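Local coordinates for protein cysteine desulfurase (Thermococcus onnurineus, PDB 5B89) that probably catalyses the removal of sulfur from L-cysteine, using pyridoxal 5'-phosphate, to load a sulfur carrier and release L-alanine, at residues E25-D30 with H395-L400; L47-V52 with G237-T242; K170-A175 with K198-E203. All blocks are in the same frame, centred on the assembly; numbering follows the deposited sequence.

Contact 1 (E25-D30 with H395-L400); sequences EDVRKD and HVYNSL
Val27 and Arg28, on the short helix 25-28 near the N terminus, pack against the type I beta turn from His395 to Asn398 in a buried, largely apolar contact with one straight hydrogen bond. The turn lies in the loop between strand 389-393 and helix 400-415. Arg28 NH1 reaches the carbonyl Tyr397 O at 3.0 Å with an N-H...O angle of 170°, and that oxygen lies in the guanidinium plane, at its edge. The same oxygen also touches the aliphatic part of the arginine, 3.2 Å from Arg28 CG. The bend at chi3 (69°) turns NE out of the line of the chain; CG, CD and NH1 of Arg28 all lie within 3.4 Å of Tyr397 O. NH1 has a second partner, a salt bridge to Glu402 OE2. An alanine in place of Arg28 would probably leave Tyr397 O without this donor and rob Glu402 of its positive mate. Val27 CG1, anti to the backbone N, meets Tyr397 CB at 3.8 Å and comes in at the edge of the ring, 4.1 Å from Tyr397 CD2; the two side chains cross at about a right angle. On one face of that ring His395 CB lies 3.5 Å above the plane, offset toward the rim, while Tyr397 OH is bonded to Asn42 OD1. Asn398 OD1 takes the hydrogen of His395 N (2.9 Å), closing the turn from its last side chain back to its first backbone N. Ser399 then N-caps helix 400-415 through its OG, which accepts from Glu402 N. Helix 291-307 covers the apolar side, its Tyr303 and Ile307 touching Val27, and helix 309-329 lies against Val396 and Asn398 through Ile312 and Leu319.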
loop_
_atom_site.group_PDB
_atom_site.type_symbol
_atom_site.label_atom_id
_atom_site.label_comp_id
_atom_site.label_asym_id
_atom_site.label_seq_id
_atom_site.Cartn_x
_atom_site.Cartn_y
_atom_site.Cartn_z
ATOM N N GLU B 25 19.109 8.486 24.972
ATOM C CA GLU B 25 19.067 7.221 25.673
ATOM C C GLU B 25 17.761 6.529 25.839
ATOM O O GLU B 25 17.692 5.372 25.633
ATOM C CB GLU B 25 19.738 7.382 27.048
ATOM C CG GLU B 25 21.206 7.741 26.919
ATOM C CD GLU B 25 21.496 9.247 26.950
ATOM O OE1 GLU B 25 22.681 9.586 27.140
ATOM O OE2 GLU B 25 20.607 10.030 26.810
ATOM N N ASP B 26 16.731 7.242 26.230
ATOM C CA ASP B 26 15.435 6.600 26.509
ATOM C C ASP B 26 14.681 6.223 25.199
ATOM O O ASP B 26 13.749 5.406 25.255
ATOM C CB ASP B 26 14.521 7.485 27.346
ATOM C CG ASP B 26 14.951 7.496 28.809
ATOM O OD1 ASP B 26 15.725 6.576 29.180
ATOM O OD2 ASP B 26 14.578 8.418 29.565
ATOM N N VAL B 27 15.115 6.734 24.070
ATOM C CA VAL B 27 14.598 6.278 22.770
ATOM C C VAL B 27 15.337 5.014 22.337
ATOM O O VAL B 27 14.750 4.011 21.848
ATOM C CB VAL B 27 14.677 7.395 21.743
ATOM C CG1 VAL B 27 13.993 6.922 20.426
ATOM C CG2 VAL B 27 13.904 8.590 22.256
ATOM N N ARG B 28 16.642 5.002 22.448
ATOM C CA ARG B 28 17.528 3.932 22.044
ATOM C C ARG B 28 17.168 2.654 22.778
ATOM O O ARG B 28 17.316 1.569 22.174
ATOM C CB ARG B 28 18.960 4.276 22.281
ATOM C CG ARG B 28 19.486 5.441 21.421
ATOM C CD ARG B 28 20.840 5.911 21.880
ATOM N NE ARG B 28 21.891 4.949 21.634
ATOM C CZ ARG B 28 22.530 4.774 20.516
ATOM N NH1 ARG B 28 22.260 5.431 19.391
ATOM N NH2 ARG B 28 23.497 3.850 20.384
ATOM N N LYS B 29 16.684 2.741 23.984
ATOM C CA LYS B 29 16.304 1.537 24.711
ATOM C C LYS B 29 15.174 0.765 24.090
ATOM O O LYS B 29 15.001 -0.344 24.404
ATOM C CB LYS B 29 15.850 1.862 26.115
ATOM C CG LYS B 29 16.940 2.229 27.052
ATOM C CD LYS B 29 16.312 2.771 28.317
ATOM C CE LYS B 29 16.423 1.785 29.442
ATOM N NZ LYS B 29 17.834 1.769 29.889
ATOM N N ASP B 30 14.406 1.394 23.221
ATOM C CA ASP B 30 13.311 0.744 22.548
ATOM C C ASP B 30 13.653 0.250 21.130
ATOM O O ASP B 30 12.804 -0.273 20.483
ATOM C CB ASP B 30 12.134 1.694 22.383
ATOM C CG ASP B 30 11.461 2.043 23.692
ATOM O OD1 ASP B 30 11.513 1.262 24.597
ATOM O OD2 ASP B 30 10.919 3.116 23.797
ATOM N N HIS B 395 18.082 10.748 13.230
ATOM C CA HIS B 395 16.862 10.809 13.986
ATOM C C HIS B 395 17.250 11.051 15.466
ATOM O O HIS B 395 18.363 11.063 15.800
ATOM C CB HIS B 395 15.878 9.632 13.806
ATOM C CG HIS B 395 14.450 10.054 13.922
ATOM N ND1 HIS B 395 13.412 9.514 13.191
ATOM C CD2 HIS B 395 13.906 11.006 14.691
ATOM C CE1 HIS B 395 12.300 10.158 13.493
ATOM N NE2 HIS B 395 12.587 11.075 14.381
ATOM N N VAL B 396 16.240 11.235 16.282
ATOM C CA VAL B 396 16.377 11.547 17.697
ATOM C C VAL B 396 17.138 10.529 18.515
ATOM O O VAL B 396 17.665 10.854 19.524
ATOM C CB VAL B 396 15.003 11.911 18.323
ATOM C CG1 VAL B 396 14.110 10.702 18.448
ATOM C CG2 VAL B 396 15.165 12.620 19.664
ATOM N N TYR B 397 17.168 9.305 18.039
ATOM C CA TYR B 397 17.882 8.217 18.691
ATOM C C TYR B 397 19.372 8.161 18.389
ATOM O O TYR B 397 20.053 7.463 18.994
ATOM C CB TYR B 397 17.224 6.839 18.422
ATOM C CG TYR B 397 16.829 6.578 16.994
ATOM C CD1 TYR B 397 17.741 6.303 16.040
ATOM C CD2 TYR B 397 15.523 6.616 16.640
ATOM C CE1 TYR B 397 17.359 6.069 14.750
ATOM C CE2 TYR B 397 15.122 6.402 15.358
ATOM C CZ TYR B 397 16.042 6.132 14.435
ATOM O OH TYR B 397 15.578 5.951 13.166
ATOM N N ASN B 398 19.833 8.896 17.415
ATOM C CA ASN B 398 21.223 9.048 17.118
ATOM C C ASN B 398 21.891 9.988 18.140
ATOM O O ASN B 398 21.295 10.792 18.740
ATOM C CB ASN B 398 21.513 9.485 15.697
ATOM C CG ASN B 398 21.085 8.502 14.671
ATOM O OD1 ASN B 398 20.274 8.878 13.782
ATOM N ND2 ASN B 398 21.579 7.253 14.734
ATOM N N SER B 399 23.151 9.642 18.452
ATOM C CA SER B 399 23.903 10.314 19.543
ATOM C C SER B 399 25.184 11.000 19.034
ATOM O O SER B 399 25.794 10.679 18.040
ATOM C CB SER B 399 24.340 9.214 20.582
ATOM O OG SER B 399 25.361 8.427 20.080
ATOM N N LEU B 400 25.577 12.003 19.900
ATOM C CA LEU B 400 26.873 12.651 19.592
ATOM C C LEU B 400 28.115 11.681 19.627
ATOM O O LEU B 400 29.020 11.786 18.906
ATOM C CB LEU B 400 27.101 13.844 20.496
ATOM C CG LEU B 400 26.309 15.127 20.101
ATOM C CD1 LEU B 400 26.272 16.136 21.252
ATOM C CD2 LEU B 400 26.889 15.657 18.811
#

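Contact 2 (L47-V52 with G237-T242); sequences LTPKPV and GPMGPT
Leu47 meets Met239 through its carbonyl, with Leu47 O 4.1 Å from Met239 CG, while the bond to its CB points away. That carbonyl also receives a weak bond from a water, which has firmer partners in Thr48 OG1 (2.7 Å) and Gly240 O (2.7 Å), so the water links the Thr48 hydroxyl, and weakly the Leu47 carbonyl, to Gly240 O where the residues themselves stop short of each other. Thr48 OG1 has a further partner, Arg64 NE of the second subunit; its CG2, anti to the backbone N, is turned to the carbonyl of Met239. Pro49 carries the main apolar touch: its CD lies 3.8 Å from Met239 CB and its CG 3.9 Å from Met239 SD, the ring and the methionine chain crossing at about a right angle. Pro49 is also the N-cap of helix 50-62, whose first turn brings Val52 round to the same loop. There both methyls of Val52 press on one oxygen, with CG2 3.5 Å and CG1 3.7 Å from Met239 O. This carbonyl is buried by the contact and finds no hydrogen-bond partner in the model. Val52 CG1 also reaches Pro241 CD at 4.4 Å. The loop takes its shape partly from Met239, whose backbone is in the left-handed region (phi 68°), and from Gly240, where a CB would run into Pro241 CD. The backbone of Gly240 is in turn bonded to that of Gly234. Thus the entrance to helix 50-62, next to the second subunit, is packed on the loop that directly follows Ser233, His235 and Lys236 of the cofactor pocket, consistent with the fold-type I pyridoxal-phosphate enzymes, whose active sites lie near the dimer interface.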
loop_
_atom_site.group_PDB
_atom_site.type_symbol
_atom_site.label_atom_id
_atom_site.label_comp_id
_atom_site.label_asym_id
_atom_site.label_seq_id
_atom_site.Cartn_x
_atom_site.Cartn_y
_atom_site.Cartn_z
ATOM N N LEU B 47 14.440 3.523 11.873
ATOM C CA LEU B 47 14.421 2.312 12.643
ATOM C C LEU B 47 13.078 2.399 13.373
ATOM O O LEU B 47 12.528 3.414 13.501
ATOM C CB LEU B 47 15.568 2.254 13.653
ATOM C CG LEU B 47 16.912 2.187 12.980
ATOM C CD1 LEU B 47 17.986 2.119 14.064
ATOM C CD2 LEU B 47 16.978 0.956 12.102
ATOM N N THR B 48 12.574 1.282 13.822
ATOM C CA THR B 48 11.251 1.184 14.388
ATOM C C THR B 48 11.267 0.756 15.856
ATOM O O THR B 48 11.782 -0.231 16.155
ATOM C CB THR B 48 10.453 0.140 13.557
ATOM O OG1 THR B 48 10.563 0.422 12.159
ATOM C CG2 THR B 48 9.002 0.085 13.967
ATOM N N PRO B 49 10.684 1.544 16.728
ATOM C CA PRO B 49 10.685 1.188 18.165
ATOM C C PRO B 49 9.770 -0.009 18.425
ATOM O O PRO B 49 8.730 -0.207 17.822
ATOM C CB PRO B 49 10.134 2.446 18.806
ATOM C CG PRO B 49 9.856 3.428 17.751
ATOM C CD PRO B 49 10.105 2.842 16.417
ATOM N N LYS B 50 10.113 -0.696 19.501
ATOM C CA LYS B 50 9.301 -1.852 19.907
ATOM C C LYS B 50 7.895 -1.585 20.133
ATOM O O LYS B 50 7.030 -2.363 19.768
ATOM C CB LYS B 50 9.926 -2.511 21.144
ATOM C CG LYS B 50 11.134 -3.254 20.781
ATOM C CD LYS B 50 11.878 -3.752 22.049
ATOM C CE LYS B 50 11.013 -4.611 22.933
ATOM N NZ LYS B 50 10.911 -5.975 22.381
ATOM N N PRO B 51 7.520 -0.452 20.715
ATOM C CA PRO B 51 6.098 -0.206 20.907
ATOM C C PRO B 51 5.261 -0.113 19.620
ATOM O O PRO B 51 4.130 -0.385 19.634
ATOM C CB PRO B 51 6.067 1.128 21.650
ATOM C CG PRO B 51 7.328 1.144 22.402
ATOM C CD PRO B 51 8.336 0.462 21.525
ATOM N N VAL B 52 5.868 0.261 18.519
ATOM C CA VAL B 52 5.169 0.342 17.266
ATOM C C VAL B 52 4.915 -1.102 16.745
ATOM O O VAL B 52 3.890 -1.422 16.297
ATOM C CB VAL B 52 5.963 1.174 16.269
ATOM C CG1 VAL B 52 5.389 1.017 14.879
ATOM C CG2 VAL B 52 5.998 2.648 16.723
ATOM N N GLY B 237 10.316 9.647 9.108
ATOM C CA GLY B 237 10.407 10.220 10.386
ATOM C C GLY B 237 9.386 9.805 11.421
ATOM O O GLY B 237 9.658 9.814 12.632
ATOM N N PRO B 238 8.132 9.472 11.025
ATOM C CA PRO B 238 7.117 9.108 12.022
ATOM C C PRO B 238 7.391 7.779 12.775
ATOM O O PRO B 238 6.577 7.436 13.640
ATOM C CB PRO B 238 5.799 8.968 11.207
ATOM C CG PRO B 238 6.007 9.917 10.087
ATOM C CD PRO B 238 7.471 9.778 9.736
ATOM N N MET B 239 8.412 7.017 12.369
ATOM C CA MET B 239 8.846 5.791 13.087
ATOM C C MET B 239 7.713 4.724 12.916
ATOM O O MET B 239 7.556 3.877 13.820
ATOM C CB MET B 239 9.184 6.020 14.594
ATOM C CG MET B 239 10.490 6.787 14.611
ATOM S SD MET B 239 11.050 6.844 16.366
ATOM C CE MET B 239 11.909 8.359 16.512
ATOM N N GLY B 240 6.987 4.729 11.837
ATOM C CA GLY B 240 5.974 3.757 11.503
ATOM C C GLY B 240 6.526 2.687 10.619
ATOM O O GLY B 240 7.647 2.604 10.222
ATOM N N PRO B 241 5.582 1.780 10.288
ATOM C CA PRO B 241 5.900 0.645 9.401
ATOM C C PRO B 241 6.012 0.996 7.954
ATOM O O PRO B 241 5.645 2.161 7.569
ATOM C CB PRO B 241 4.758 -0.361 9.594
ATOM C CG PRO B 241 3.606 0.570 9.843
ATOM C CD PRO B 241 4.168 1.764 10.692
ATOM N N THR B 242 6.482 0.099 7.091
ATOM C CA THR B 242 6.438 0.300 5.651
ATOM C C THR B 242 5.013 0.072 5.181
ATOM O O THR B 242 4.133 -0.429 5.877
ATOM C CB THR B 242 7.431 -0.635 4.957
ATOM O OG1 THR B 242 7.058 -2.014 5.247
ATOM C CG2 THR B 242 8.820 -0.398 5.417
HETATM O O HOH W 1 10.071 2.959 11.405
#

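Contact 3 (K170-A175 with K198-E203); sequences KKIKGA and KIAKDE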
loop_
_atom_site.group_PDB
_atom_site.type_symbol
_atom_site.label_atom_id
_atom_site.label_comp_id
_atom_site.label_asym_id
_atom_site.label_seq_id
_atom_site.Cartn_x
_atom_site.Cartn_y
_atom_site.Cartn_z
ATOM N N LYS B 170 7.613 35.551 -8.843
ATOM C CA LYS B 170 7.408 35.736 -10.241
ATOM C C LYS B 170 6.874 34.520 -10.918
ATOM O O LYS B 170 5.987 34.617 -11.686
ATOM C CB LYS B 170 8.690 36.151 -10.942
ATOM C CG LYS B 170 9.122 37.513 -10.550
ATOM C CD LYS B 170 10.541 37.869 -10.948
ATOM C CE LYS B 170 10.799 39.309 -10.510
ATOM N NZ LYS B 170 12.205 39.771 -10.430
ATOM N N LYS B 171 7.440 33.367 -10.625
ATOM C CA LYS B 171 6.998 32.160 -11.246
ATOM C C LYS B 171 5.619 31.691 -10.808
ATOM O O LYS B 171 4.911 31.163 -11.591
ATOM C CB LYS B 171 7.993 31.047 -10.981
ATOM C CG LYS B 171 9.366 31.280 -11.603
ATOM C CD LYS B 171 9.713 30.135 -12.484
ATOM C CE LYS B 171 10.862 30.462 -13.413
ATOM N NZ LYS B 171 12.145 30.590 -12.690
ATOM N N ILE B 172 5.296 31.912 -9.549
ATOM C CA ILE B 172 4.031 31.369 -8.971
ATOM C C ILE B 172 2.829 32.235 -9.456
ATOM O O ILE B 172 1.723 31.723 -9.583
ATOM C CB ILE B 172 4.084 31.302 -7.466
ATOM C CG1 ILE B 172 5.140 30.224 -7.088
ATOM C CG2 ILE B 172 2.740 30.973 -6.864
ATOM C CD1 ILE B 172 5.445 30.224 -5.598
ATOM N N LYS B 173 3.075 33.516 -9.770
ATOM C CA LYS B 173 2.006 34.361 -10.363
ATOM C C LYS B 173 1.566 33.717 -11.669
ATOM O O LYS B 173 2.355 33.384 -12.542
ATOM C CB LYS B 173 2.536 35.801 -10.572
ATOM C CG LYS B 173 1.491 36.725 -11.265
ATOM C CD LYS B 173 2.157 38.007 -11.770
ATOM C CE LYS B 173 1.170 38.916 -12.510
ATOM N NZ LYS B 173 -0.010 39.275 -11.670
ATOM N N GLY B 174 0.255 33.465 -11.776
ATOM C CA GLY B 174 -0.263 32.787 -12.951
ATOM C C GLY B 174 -0.133 31.269 -12.972
ATOM O O GLY B 174 -0.500 30.664 -13.947
ATOM N N ALA B 175 0.459 30.670 -11.905
ATOM C CA ALA B 175 0.554 29.232 -11.932
ATOM C C ALA B 175 -0.795 28.575 -11.529
ATOM O O ALA B 175 -1.436 29.078 -10.636
ATOM C CB ALA B 175 1.617 28.810 -10.913
ATOM N N LYS B 198 2.040 30.892 1.206
ATOM C CA LYS B 198 1.420 32.257 1.224
ATOM C C LYS B 198 1.403 32.803 -0.162
ATOM O O LYS B 198 0.337 33.306 -0.630
ATOM C CB LYS B 198 2.081 33.199 2.196
ATOM C CG LYS B 198 1.557 34.642 2.106
ATOM C CD LYS B 198 2.355 35.565 3.013
ATOM C CE LYS B 198 2.204 37.100 2.604
ATOM N NZ LYS B 198 0.776 37.453 2.535
ATOM N N ILE B 199 2.466 32.780 -0.905
ATOM C CA ILE B 199 2.509 33.161 -2.274
ATOM C C ILE B 199 1.508 32.460 -3.144
ATOM O O ILE B 199 0.737 33.070 -3.919
ATOM C CB ILE B 199 3.919 33.102 -2.900
ATOM C CG1 ILE B 199 4.925 33.980 -2.101
ATOM C CG2 ILE B 199 3.874 33.511 -4.328
ATOM C CD1 ILE B 199 6.379 33.696 -2.394
ATOM N N ALA B 200 1.457 31.131 -3.016
ATOM C CA ALA B 200 0.520 30.363 -3.833
ATOM C C ALA B 200 -0.903 30.723 -3.426
ATOM O O ALA B 200 -1.730 30.838 -4.392
ATOM C CB ALA B 200 0.766 28.810 -3.609
ATOM N N LYS B 201 -1.227 30.883 -2.178
ATOM C CA LYS B 201 -2.605 31.227 -1.746
ATOM C C LYS B 201 -2.945 32.647 -2.342
ATOM O O LYS B 201 -4.053 32.858 -2.904
ATOM C CB LYS B 201 -2.677 31.304 -0.278
ATOM C CG LYS B 201 -3.954 31.885 0.329
ATOM C CD LYS B 201 -3.868 31.913 1.847
ATOM C CE LYS B 201 -5.243 32.175 2.418
ATOM N NZ LYS B 201 -5.147 32.219 3.900
ATOM N N ASP B 202 -1.982 33.523 -2.221
ATOM C CA ASP B 202 -2.248 34.910 -2.684
ATOM C C ASP B 202 -2.381 34.927 -4.198
ATOM O O ASP B 202 -3.173 35.795 -4.713
ATOM C CB ASP B 202 -1.108 35.883 -2.193
ATOM C CG ASP B 202 -1.069 36.084 -0.697
ATOM O OD1 ASP B 202 -2.006 35.669 0.036
ATOM O OD2 ASP B 202 -0.066 36.693 -0.173
ATOM N N GLU B 203 -1.765 34.098 -5.001
ATOM C CA GLU B 203 -1.890 34.026 -6.402
ATOM C C GLU B 203 -2.959 33.093 -6.967
ATOM O O GLU B 203 -3.102 32.998 -8.195
ATOM C CB GLU B 203 -0.516 33.717 -7.035
ATOM C CG GLU B 203 0.574 34.778 -6.706
ATOM C CD GLU B 203 0.258 36.225 -7.127
ATOM O OE1 GLU B 203 -0.570 36.380 -8.088
ATOM O OE2 GLU B 203 0.868 37.157 -6.484
HETATM O O HOH W 2 -1.707 34.893 -9.929
HETATM O O HOH W 3 -2.347 31.682 -10.489
#
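Ile172 and Ile199 interlock where two helices of the alpha/beta sheet domain meet: helix 165-172, ending just before strand 177-181, and helix 193-203, the connection of the beta-alpha-beta crossover from that strand to its parallel neighbour 206-210. In both isoleucines CG2 is anti to the backbone N, and these methyls touch at 3.8 Å, the side chains crossing at about a right angle. Ile199 CG2 also packs on the CB of Ile172 and, at 3.9 Å, on its CD1, so it is gripped by both branches, while Ile172 CG2 rests on the backbone at Ala200 CA. Farther out, where Lys173 and Glu203 are exposed, the bend at chi2 (-58°) sets Glu203 CD 4.1 Å from Lys173 CA. Lys173 CG is anti to its backbone N (chi1 177°) and touches Glu203 OE1 at 3.8 Å. Lys173 NZ stays 4.6 Å from Glu203 OE1, too far for a salt bridge, though the opposite charges probably still attract. The chain then makes a type II turn from Ile172 to Ala175; at Gly174 (phi 81°) a CB would be jammed against the preceding carbonyl. Two waters bridge this turn and Glu203: one spans Ala175 O and Glu203 O, and the other accepts from Gly174 N at 3.0 Å and lies 2.6 Å from Glu203 OE1.

In the fold
From the N terminus, helix 25-28 comes first and is met by the chain at 395-400, so contact 1 closes a loop of 364 residues around both others. Contact 2 is nested within it, joining 47-52 to 237-242, and contact 3 is nested within contact 2, with only 22 residues between its segments; none cross. Contacts 1 and 2 are neighbours, centres 13 Å apart, and touch directly: Asp30 O lies 2.9 Å from Lys50 N and Tyr397 OH 3.0 Å from Leu47 N, both probable hydrogen bonds. Together they tie the N-terminal segments to the C-terminal part and the cofactor loop. Contact 3 lies on the opposite side of the chain's centre, on helices that flank the seven-stranded sheet.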